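Local coordinates for uncharacterized protein DUF1470 (PDB 3H0N) that is of unknown function but, carrying a treble-clef zinc finger beside its helical ABATE domain, may act as a transcription regulator, at residues R13-L18 and R68-A73; P100-D105 and W110-H115; H151-V156 and L171-R176. All coordinates share one frame; numbering follows the deposited sequence.

Contact 1: R13-L18 and R68-A73; sequences RVSLDL and RLLHTA
Leu70 reaches Ser15 and Leu18 because its CG stands anti to the carbonyl carbon (chi1 -61°) and its CD1 branch runs on outward. Leu18 uses another setting, CG opposite the backbone N (chi1 171°), and this brings its CD2 branch up to the same methyl. Leu70 CD1 thus sits in the angle between two residues one helical turn apart: it lies 3.7 Å from Ser15 OG and 4.1 Å from Leu18 CD2, with the two leucine side chains crossing at about a right angle. No hydrogen bond spans the contact. The Ser15 hydroxyl is turned back along its own helix and bonds to Gly11 O, so this buried polar atom has a partner and can present its flank to a methyl group. Consistent with the small serine, the CA atoms of Ser15 and Leu70 are 6.6 Å apart. Cys129 of helix 121-138 touches both Ser15 and Leu70, while Leu18 packs further along helix 58-78 on Phe63, Leu66 and Ala67, and against Leu44 of helix 38-44. This is plain helix-helix packing, one leucine set over a serine, in the buried helical core of the ABATE domain.

Contact 2: P100-D105 and W110-H115; sequences PELAQD and WRLHHH. With NI (nickel (II) ion), chain C; ACT (acetate ion), chain H.
Arg111 NE bonds to Asp105 OD2 in a salt bridge of 2.9 Å that is almost straight (175° at the hydrogen). The carboxylate oxygen lies in the guanidinium plane, yet the donor comes from above the carboxylate plane. One water joins Asp105 OD2 to Arg111 NH2; another links Asp105 OD1 to His113 NE2. The other ring nitrogen, His113 ND1, binds nickel at 2.5 Å, and His115 NE2 does so at 2.4 Å. Between them in sequence, His114 grips an acetate, probably from the crystallisation liquor, through its backbone N and through ND1, which is 2.6 Å from acetate O. Paired backbone bonds join Glu101 with His113 and Ala103 with Arg111. Beyond these, Leu102 CD2 meets Leu112 CD1 at 4.1 Å, and Gln104 CB makes a CH-pi contact 3.9 Å from the centroid of the Trp110 six-membered ring. Leu102 and Leu112 also pack on Ala134 of the second subunit, and Trp110 on its Val82. An alanine in place of Trp110 removes the ring, and the Gln104 side chain would probably be left without its stacking surface and Val82 of the second subunit beside a gap. The whole is an antiparallel beta hairpin whose end carries a two-histidine nickel site.

Contact 3: H151-V156 and L171-R176; sequences HRCDRV and LACQNR. With ZN (zinc ion), chain B; NA (sodium ion), chain D.
The Arg176 guanidinium reaches across to His151 O through a water held by NH1, and both its terminal nitrogens point at Cys173 SG in weak hydrogen bonds. Of the other flat groups, the His151 ring has Arg152 CG over one face, near the rim, and the Arg155 guanidinium takes Asp154 OD1 at its edge, in a salt bridge from NH2 of 2.9 Å. The direct contact is between two sulfurs, Cys153 SG and Cys173 SG, 3.8 Å apart because they share a zinc ion, each bound to it at 2.3 Å. Cys153 places its sulfur anti to the backbone N (chi1 -171°), whereas Cys173, on the first turns of its helix, holds SG anti to the carbonyl carbon (chi1 -70°). Cys148 and Cys169 complete the four-sulfur site, and the nearby Arg176 may offset part of its negative charge. Arg155 N adds a weak bond to Cys153 SG. On the backbone side, Cys153 O binds a sodium ion together with the carbonyls of Cys148 and Ala150 and three waters. In this treble-clef finger, the loop between strands 145-147 and 156-158 supplies one cysteine pair; Cys169, just ahead of helix 171-180, and Cys173 in its first turn supply the other, with Arg155 tying the loop to Asn20 O, Thr23 O and Ser26 O, and Val156 resting on Val19 of helix 10-22.

In the fold
Contact 1 lies near the middle of the chain, its centre about 4 Å from that of the whole molecule, and contacts 2 and 3 stand on opposite sides, their centres about 35 Å apart. Contacts 1 and 3 touch: Leu16 CD2 meets Val156 CG2 at 3.8 Å, and His71 CD2 lies 4.2 Å from Val156 CG1, so residues of both packed helices bear on the zinc finger. The hairpin of contact 2 remains separate, about 10 Å from contact 1 between nearest atoms and about 20 Å from contact 3. The nickel and zinc ions are about 29 Å apart. Contact 1 is the nearer neighbour of the nickel site, with the Ser15 side chain about 13 Å from that ion.

Contact 1: R13-L18 and R68-A73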
loop_
_atom_site.group_PDB
_atom_site.type_symbol
_atom_site.label_atom_id
_atom_site.label_comp_id
_atom_site.label_asym_id
_atom_site.label_seq_id
_atom_site.Cartn_x
_atom_site.Cartn_y
_atom_site.Cartn_z
ATOM N N ARG A 13 11.208 6.959 1.923
ATOM C CA ARG A 13 12.431 7.641 1.531
ATOM C C ARG A 13 12.427 9.098 1.959
ATOM O O ARG A 13 13.410 9.589 2.527
ATOM C CB ARG A 13 12.579 7.572 0.011
ATOM C CG ARG A 13 13.775 8.301 -0.552
ATOM C CD ARG A 13 13.901 8.169 -2.055
ATOM N NE ARG A 13 12.802 8.698 -2.854
ATOM C CZ ARG A 13 11.779 7.987 -3.402
ATOM N NH1 ARG A 13 11.585 6.693 -3.197
ATOM N NH2 ARG A 13 10.917 8.645 -4.163
ATOM N N VAL A 14 11.335 9.796 1.703
ATOM C CA VAL A 14 11.250 11.199 2.055
ATOM C C VAL A 14 11.274 11.338 3.583
ATOM O O VAL A 14 11.889 12.257 4.115
ATOM C CB VAL A 14 10.013 11.845 1.429
ATOM C CG1 VAL A 14 9.730 13.239 1.996
ATOM C CG2 VAL A 14 10.167 11.959 -0.092
ATOM N N SER A 15 10.632 10.422 4.304
ATOM C CA SER A 15 10.636 10.483 5.780
ATOM C C SER A 15 12.074 10.431 6.314
ATOM O O SER A 15 12.471 11.256 7.135
ATOM C CB SER A 15 9.886 9.292 6.389
ATOM O OG SER A 15 8.487 9.378 6.189
ATOM N N LEU A 16 12.842 9.475 5.818
ATOM C CA LEU A 16 14.248 9.315 6.253
ATOM C C LEU A 16 15.056 10.536 5.907
ATOM O O LEU A 16 15.807 11.063 6.746
ATOM C CB LEU A 16 14.883 8.076 5.618
ATOM C CG LEU A 16 14.230 6.744 6.011
ATOM C CD1 LEU A 16 14.657 5.637 5.015
ATOM C CD2 LEU A 16 14.570 6.311 7.444
ATOM N N ASP A 17 14.937 10.986 4.671
ATOM C CA ASP A 17 15.706 12.132 4.194
ATOM C C ASP A 17 15.347 13.434 4.957
ATOM O O ASP A 17 16.244 14.207 5.296
ATOM C CB ASP A 17 15.486 12.360 2.699
ATOM C CG ASP A 17 16.180 11.332 1.826
ATOM O OD1 ASP A 17 16.991 10.547 2.347
ATOM O OD2 ASP A 17 15.903 11.382 0.603
ATOM N N LEU A 18 14.063 13.616 5.224
ATOM C CA LEU A 18 13.587 14.828 5.906
ATOM C C LEU A 18 14.099 14.823 7.341
ATOM O O LEU A 18 14.619 15.834 7.833
ATOM C CB LEU A 18 12.052 14.901 5.844
ATOM C CG LEU A 18 11.460 16.009 6.718
ATOM C CD1 LEU A 18 11.950 17.413 6.340
ATOM C CD2 LEU A 18 9.945 15.877 6.626
ATOM N N ARG A 68 10.076 16.564 13.080
ATOM C CA ARG A 68 10.096 16.283 14.513
ATOM C C ARG A 68 9.205 15.074 14.806
ATOM O O ARG A 68 9.614 14.132 15.540
ATOM C CB ARG A 68 9.625 17.483 15.332
ATOM C CG ARG A 68 10.541 18.723 15.304
ATOM C CD ARG A 68 10.133 19.782 16.342
ATOM N NE ARG A 68 10.767 21.095 16.148
ATOM C CZ ARG A 68 10.175 22.159 15.598
ATOM N NH1 ARG A 68 8.921 22.099 15.106
ATOM N NH2 ARG A 68 10.858 23.291 15.506
ATOM N N LEU A 69 8.002 15.081 14.230
ATOM C CA LEU A 69 7.048 13.979 14.417
ATOM C C LEU A 69 7.576 12.681 13.819
ATOM O O LEU A 69 7.497 11.603 14.430
ATOM C CB LEU A 69 5.698 14.354 13.812
ATOM C CG LEU A 69 5.004 15.522 14.507
ATOM C CD1 LEU A 69 3.931 16.125 13.584
ATOM C CD2 LEU A 69 4.422 15.062 15.869
ATOM N N LEU A 70 8.126 12.740 12.611
ATOM C CA LEU A 70 8.618 11.509 11.975
ATOM C C LEU A 70 9.848 11.004 12.720
ATOM O O LEU A 70 10.033 9.804 12.821
ATOM C CB LEU A 70 8.922 11.717 10.481
ATOM C CG LEU A 70 7.762 12.132 9.597
ATOM C CD1 LEU A 70 8.211 12.478 8.200
ATOM C CD2 LEU A 70 6.677 11.044 9.566
ATOM N N HIS A 71 10.686 11.913 13.223
ATOM C CA HIS A 71 11.871 11.480 13.997
ATOM C C HIS A 71 11.452 10.722 15.258
ATOM O O HIS A 71 12.007 9.659 15.561
ATOM C CB HIS A 71 12.797 12.617 14.362
ATOM C CG HIS A 71 14.027 12.138 15.091
ATOM N ND1 HIS A 71 14.150 12.198 16.459
ATOM C CD2 HIS A 71 15.141 11.507 14.636
ATOM C CE1 HIS A 71 15.306 11.669 16.816
ATOM N NE2 HIS A 71 15.942 11.254 15.728
ATOM N N THR A 72 10.458 11.238 15.958
ATOM C CA THR A 72 9.935 10.556 17.156
ATOM C C THR A 72 9.444 9.154 16.791
ATOM O O THR A 72 9.732 8.182 17.496
ATOM C CB THR A 72 8.842 11.370 17.807
ATOM O OG1 THR A 72 9.405 12.629 18.189
ATOM C CG2 THR A 72 8.283 10.667 19.034
ATOM N N ALA A 73 8.728 9.025 15.684
ATOM C CA ALA A 73 8.227 7.724 15.259
ATOM C C ALA A 73 9.346 6.775 14.896
ATOM O O ALA A 73 9.340 5.597 15.255
ATOM C CB ALA A 73 7.220 7.882 14.049
#

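Contact 2: P100-D105 and W110-H115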
loop_
_atom_site.group_PDB
_atom_site.type_symbol
_atom_site.label_atom_id
_atom_site.label_comp_id
_atom_site.label_asym_id
_atom_site.label_seq_id
_atom_site.Cartn_x
_atom_site.Cartn_y
_atom_site.Cartn_z
ATOM N N PRO A 100 -6.627 7.607 -0.733
ATOM C CA PRO A 100 -5.857 7.395 -1.962
ATOM C C PRO A 100 -6.592 7.763 -3.236
ATOM O O PRO A 100 -7.831 7.746 -3.275
ATOM C CB PRO A 100 -5.534 5.923 -1.936
ATOM C CG PRO A 100 -6.004 5.396 -0.661
ATOM C CD PRO A 100 -6.948 6.356 -0.055
ATOM N N GLU A 101 -5.824 8.036 -4.278
ATOM C CA GLU A 101 -6.372 8.433 -5.574
ATOM C C GLU A 101 -5.403 7.999 -6.675
ATOM O O GLU A 101 -4.207 8.318 -6.634
ATOM C CB GLU A 101 -6.615 9.963 -5.607
ATOM C CG GLU A 101 -7.260 10.439 -6.911
ATOM C CD GLU A 101 -7.643 11.928 -6.958
ATOM O OE1 GLU A 101 -7.712 12.572 -5.896
ATOM O OE2 GLU A 101 -7.940 12.430 -8.093
ATOM N N LEU A 102 -5.962 7.346 -7.701
ATOM C CA LEU A 102 -5.233 7.024 -8.914
ATOM C C LEU A 102 -5.138 8.210 -9.835
ATOM O O LEU A 102 -6.127 8.912 -10.047
ATOM C CB LEU A 102 -5.916 5.871 -9.650
ATOM C CG LEU A 102 -5.873 4.496 -9.000
ATOM C CD1 LEU A 102 -7.005 3.623 -9.544
ATOM C CD2 LEU A 102 -4.498 3.853 -9.218
ATOM N N ALA A 103 -3.970 8.385 -10.446
ATOM C CA ALA A 103 -3.808 9.406 -11.492
ATOM C C ALA A 103 -2.719 9.003 -12.445
ATOM O O ALA A 103 -1.856 8.196 -12.095
ATOM C CB ALA A 103 -3.484 10.777 -10.850
ATOM N N GLN A 104 -2.734 9.563 -13.637
ATOM C CA GLN A 104 -1.778 9.201 -14.653
ATOM C C GLN A 104 -0.699 10.290 -14.783
ATOM O O GLN A 104 -1.064 11.469 -15.028
ATOM C CB GLN A 104 -2.566 9.036 -15.936
ATOM C CG GLN A 104 -1.831 8.388 -17.015
ATOM C CD GLN A 104 -2.713 8.228 -18.237
ATOM O OE1 GLN A 104 -3.548 9.096 -18.533
ATOM N NE2 GLN A 104 -2.556 7.116 -18.940
ATOM N N ASP A 105 0.589 9.913 -14.613
ATOM C CA ASP A 105 1.730 10.805 -14.774
ATOM C C ASP A 105 1.717 11.323 -16.208
ATOM O O ASP A 105 1.136 10.711 -17.087
ATOM C CB ASP A 105 3.041 10.054 -14.538
ATOM C CG ASP A 105 3.317 9.759 -13.094
ATOM O OD1 ASP A 105 2.676 10.329 -12.177
ATOM O OD2 ASP A 105 4.275 9.000 -12.842
ATOM N N TRP A 110 0.234 5.076 -14.685
ATOM C CA TRP A 110 -0.734 5.178 -13.610
ATOM C C TRP A 110 -0.048 4.952 -12.264
ATOM O O TRP A 110 0.783 4.044 -12.109
ATOM C CB TRP A 110 -1.826 4.119 -13.768
ATOM C CG TRP A 110 -2.735 4.420 -14.850
ATOM C CD1 TRP A 110 -2.662 3.969 -16.157
ATOM C CD2 TRP A 110 -3.866 5.294 -14.798
ATOM N NE1 TRP A 110 -3.686 4.489 -16.882
ATOM C CE2 TRP A 110 -4.449 5.306 -16.089
ATOM C CE3 TRP A 110 -4.451 6.071 -13.789
ATOM C CZ2 TRP A 110 -5.569 6.068 -16.381
ATOM C CZ3 TRP A 110 -5.575 6.817 -14.083
ATOM C CH2 TRP A 110 -6.120 6.813 -15.369
ATOM N N ARG A 111 -0.390 5.788 -11.293
ATOM C CA ARG A 111 0.159 5.748 -9.937
ATOM C C ARG A 111 -0.954 5.814 -8.932
ATOM O O ARG A 111 -1.931 6.539 -9.140
ATOM C CB ARG A 111 1.093 6.911 -9.663
ATOM C CG ARG A 111 2.186 7.170 -10.672
ATOM C CD ARG A 111 3.267 6.216 -10.459
ATOM N NE ARG A 111 4.413 6.516 -11.325
ATOM C CZ ARG A 111 5.434 5.680 -11.461
ATOM N NH1 ARG A 111 5.459 4.537 -10.794
ATOM N NH2 ARG A 111 6.430 5.994 -12.291
ATOM N N LEU A 112 -0.788 5.112 -7.816
ATOM C CA LEU A 112 -1.672 5.281 -6.653
ATOM C C LEU A 112 -1.046 6.306 -5.733
ATOM O O LEU A 112 0.047 6.073 -5.186
ATOM C CB LEU A 112 -1.879 3.975 -5.895
ATOM C CG LEU A 112 -2.888 4.030 -4.737
ATOM C CD1 LEU A 112 -4.307 4.519 -5.162
ATOM C CD2 LEU A 112 -2.972 2.701 -4.013
ATOM N N HIS A 113 -1.690 7.456 -5.576
ATOM C CA HIS A 113 -1.251 8.509 -4.662
ATOM C C HIS A 113 -1.907 8.287 -3.337
ATOM O O HIS A 113 -3.076 7.976 -3.265
ATOM C CB HIS A 113 -1.650 9.862 -5.225
ATOM C CG HIS A 113 -0.951 10.173 -6.507
ATOM N ND1 HIS A 113 0.260 10.843 -6.548
ATOM C CD2 HIS A 113 -1.252 9.853 -7.791
ATOM C CE1 HIS A 113 0.658 10.929 -7.811
ATOM N NE2 HIS A 113 -0.238 10.334 -8.586
ATOM N N HIS A 114 -1.164 8.456 -2.247
ATOM C CA HIS A 114 -1.670 8.231 -0.890
ATOM C C HIS A 114 -2.170 9.513 -0.260
ATOM O O HIS A 114 -1.898 9.821 0.900
ATOM C CB HIS A 114 -0.595 7.508 -0.087
ATOM C CG HIS A 114 -0.419 6.129 -0.569
ATOM N ND1 HIS A 114 0.497 5.790 -1.532
ATOM C CD2 HIS A 114 -1.144 5.023 -0.322
ATOM C CE1 HIS A 114 0.359 4.503 -1.819
ATOM N NE2 HIS A 114 -0.636 4.010 -1.095
ATOM N N HIS A 115 -2.966 10.205 -1.067
ATOM C CA HIS A 115 -3.600 11.476 -0.720
ATOM C C HIS A 115 -4.484 11.829 -1.916
ATOM O O HIS A 115 -4.214 11.401 -3.037
ATOM C CB HIS A 115 -2.549 12.586 -0.525
ATOM C CG HIS A 115 -1.730 12.800 -1.751
ATOM N ND1 HIS A 115 -2.060 13.737 -2.702
ATOM C CD2 HIS A 115 -0.628 12.164 -2.218
ATOM C CE1 HIS A 115 -1.225 13.637 -3.717
ATOM N NE2 HIS A 115 -0.327 12.703 -3.430
HETATM NI NI NI C . 1.454 11.488 -4.439
HETATM C C ACT H . 2.460 8.525 -2.851
HETATM O O ACT H . 2.319 7.283 -2.696
HETATM O OXT ACT H . 1.491 9.336 -2.742
HETATM C CH3 ACT H . 3.813 9.032 -3.205
HETATM O O HOH W 1 0.170 10.133 -11.300
HETATM O O HOH W 2 6.381 8.269 -14.362
#

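Contact 3: H151-V156 and L171-R176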
loop_
_atom_site.group_PDB
_atom_site.type_symbol
_atom_site.label_atom_id
_atom_site.label_comp_id
_atom_site.label_asym_id
_atom_site.label_seq_id
_atom_site.Cartn_x
_atom_site.Cartn_y
_atom_site.Cartn_z
ATOM N N HIS A 151 30.497 6.944 15.540
ATOM C CA HIS A 151 30.729 7.995 16.525
ATOM C C HIS A 151 30.238 9.327 16.020
ATOM O O HIS A 151 30.518 9.761 14.868
ATOM C CB HIS A 151 32.226 8.049 16.842
ATOM C CG HIS A 151 32.641 9.165 17.769
ATOM N ND1 HIS A 151 32.358 9.133 19.116
ATOM C CD2 HIS A 151 33.334 10.311 17.549
ATOM C CE1 HIS A 151 32.880 10.214 19.682
ATOM N NE2 HIS A 151 33.476 10.942 18.764
ATOM N N ARG A 152 29.511 10.044 16.885
ATOM C CA ARG A 152 28.926 11.329 16.515
ATOM C C ARG A 152 28.186 11.259 15.173
ATOM O O ARG A 152 28.340 12.102 14.267
ATOM C CB ARG A 152 29.950 12.465 16.561
ATOM C CG ARG A 152 30.341 12.822 17.942
ATOM C CD ARG A 152 31.261 14.013 17.973
ATOM N NE ARG A 152 31.587 14.317 19.348
ATOM C CZ ARG A 152 32.308 15.345 19.751
ATOM N NH1 ARG A 152 32.813 16.191 18.875
ATOM N NH2 ARG A 152 32.490 15.515 21.045
ATOM N N CYS A 153 27.345 10.235 15.078
ATOM C CA CYS A 153 26.313 10.229 14.046
ATOM C C CYS A 153 25.062 9.632 14.610
ATOM O O CYS A 153 25.094 8.464 15.018
ATOM C CB CYS A 153 26.746 9.455 12.835
ATOM S SG CYS A 153 25.583 9.653 11.445
ATOM N N ASP A 154 23.980 10.396 14.659
ATOM C CA ASP A 154 22.670 9.820 15.011
ATOM C C ASP A 154 21.638 9.924 13.910
ATOM O O ASP A 154 20.424 9.927 14.155
ATOM C CB ASP A 154 22.159 10.362 16.335
ATOM C CG ASP A 154 21.733 11.794 16.276
ATOM O OD1 ASP A 154 22.007 12.514 15.321
ATOM O OD2 ASP A 154 21.081 12.210 17.257
ATOM N N ARG A 155 22.124 9.920 12.692
ATOM C CA ARG A 155 21.230 9.860 11.554
ATOM C C ARG A 155 20.529 8.506 11.516
ATOM O O ARG A 155 21.041 7.484 11.971
ATOM C CB ARG A 155 21.973 10.116 10.252
ATOM C CG ARG A 155 22.662 11.450 10.135
ATOM C CD ARG A 155 21.773 12.648 10.329
ATOM N NE ARG A 155 21.646 13.031 11.716
ATOM C CZ ARG A 155 20.811 13.980 12.160
ATOM N NH1 ARG A 155 20.036 14.673 11.342
ATOM N NH2 ARG A 155 20.766 14.281 13.460
ATOM N N VAL A 156 19.335 8.536 10.948
ATOM C CA VAL A 156 18.482 7.347 10.847
ATOM C C VAL A 156 18.665 6.670 9.489
ATOM O O VAL A 156 19.092 7.271 8.503
ATOM C CB VAL A 156 16.983 7.671 11.078
ATOM C CG1 VAL A 156 16.773 8.291 12.459
ATOM C CG2 VAL A 156 16.384 8.519 9.987
ATOM N N LEU A 171 27.339 5.043 3.305
ATOM C CA LEU A 171 28.665 4.615 2.903
ATOM C C LEU A 171 29.723 5.492 3.563
ATOM O O LEU A 171 30.792 5.035 3.954
ATOM C CB LEU A 171 28.758 4.624 1.371
ATOM C CG LEU A 171 30.081 4.206 0.777
ATOM C CD1 LEU A 171 30.492 2.829 1.214
ATOM C CD2 LEU A 171 29.979 4.323 -0.782
ATOM N N ALA A 172 29.415 6.773 3.778
ATOM C CA ALA A 172 30.324 7.676 4.408
ATOM C C ALA A 172 30.731 7.170 5.793
ATOM O O ALA A 172 31.899 7.055 6.130
ATOM C CB ALA A 172 29.706 9.099 4.470
ATOM N N CYS A 173 29.745 6.807 6.618
ATOM C CA CYS A 173 30.034 6.310 7.946
ATOM C C CYS A 173 30.656 4.924 7.911
ATOM O O CYS A 173 31.550 4.631 8.685
ATOM C CB CYS A 173 28.764 6.340 8.812
ATOM S SG CYS A 173 28.214 8.029 9.241
ATOM N N GLN A 174 30.198 4.072 7.015
ATOM C CA GLN A 174 30.845 2.779 6.788
ATOM C C GLN A 174 32.351 2.975 6.518
ATOM O O GLN A 174 33.187 2.242 7.044
ATOM C CB GLN A 174 30.125 2.026 5.643
ATOM C CG GLN A 174 30.440 0.570 5.549
ATOM C CD GLN A 174 29.571 -0.277 6.494
ATOM O OE1 GLN A 174 28.323 -0.157 6.539
ATOM N NE2 GLN A 174 30.216 -1.211 7.173
ATOM N N ASN A 175 32.682 3.907 5.638
ATOM C CA ASN A 175 34.094 4.185 5.244
ATOM C C ASN A 175 34.902 4.784 6.372
ATOM O O ASN A 175 36.073 4.435 6.549
ATOM C CB ASN A 175 34.132 5.166 4.065
ATOM C CG ASN A 175 33.840 4.528 2.760
ATOM O OD1 ASN A 175 33.905 3.308 2.628
ATOM N ND2 ASN A 175 33.564 5.353 1.753
ATOM N N ARG A 176 34.294 5.695 7.131
ATOM C CA ARG A 176 34.994 6.322 8.269
ATOM C C ARG A 176 35.393 5.287 9.313
ATOM O O ARG A 176 36.500 5.269 9.802
ATOM C CB ARG A 176 34.129 7.396 8.876
ATOM C CG ARG A 176 34.858 8.279 9.896
ATOM C CD ARG A 176 33.981 9.422 10.363
ATOM N NE ARG A 176 33.013 9.709 9.320
ATOM C CZ ARG A 176 31.711 9.427 9.359
ATOM N NH1 ARG A 176 31.122 8.911 10.439
ATOM N NH2 ARG A 176 30.976 9.702 8.285
HETATM ZN ZN ZN B . 26.113 7.794 10.140
HETATM NA NA NA D . 26.003 6.918 16.439
HETATM O O HOH W 3 32.279 9.020 12.965
HETATM O O HOH W 4 26.485 8.803 17.825
HETATM O O HOH W 5 23.896 7.512 18.111
HETATM O O HOH W 6 26.786 5.442 18.061
#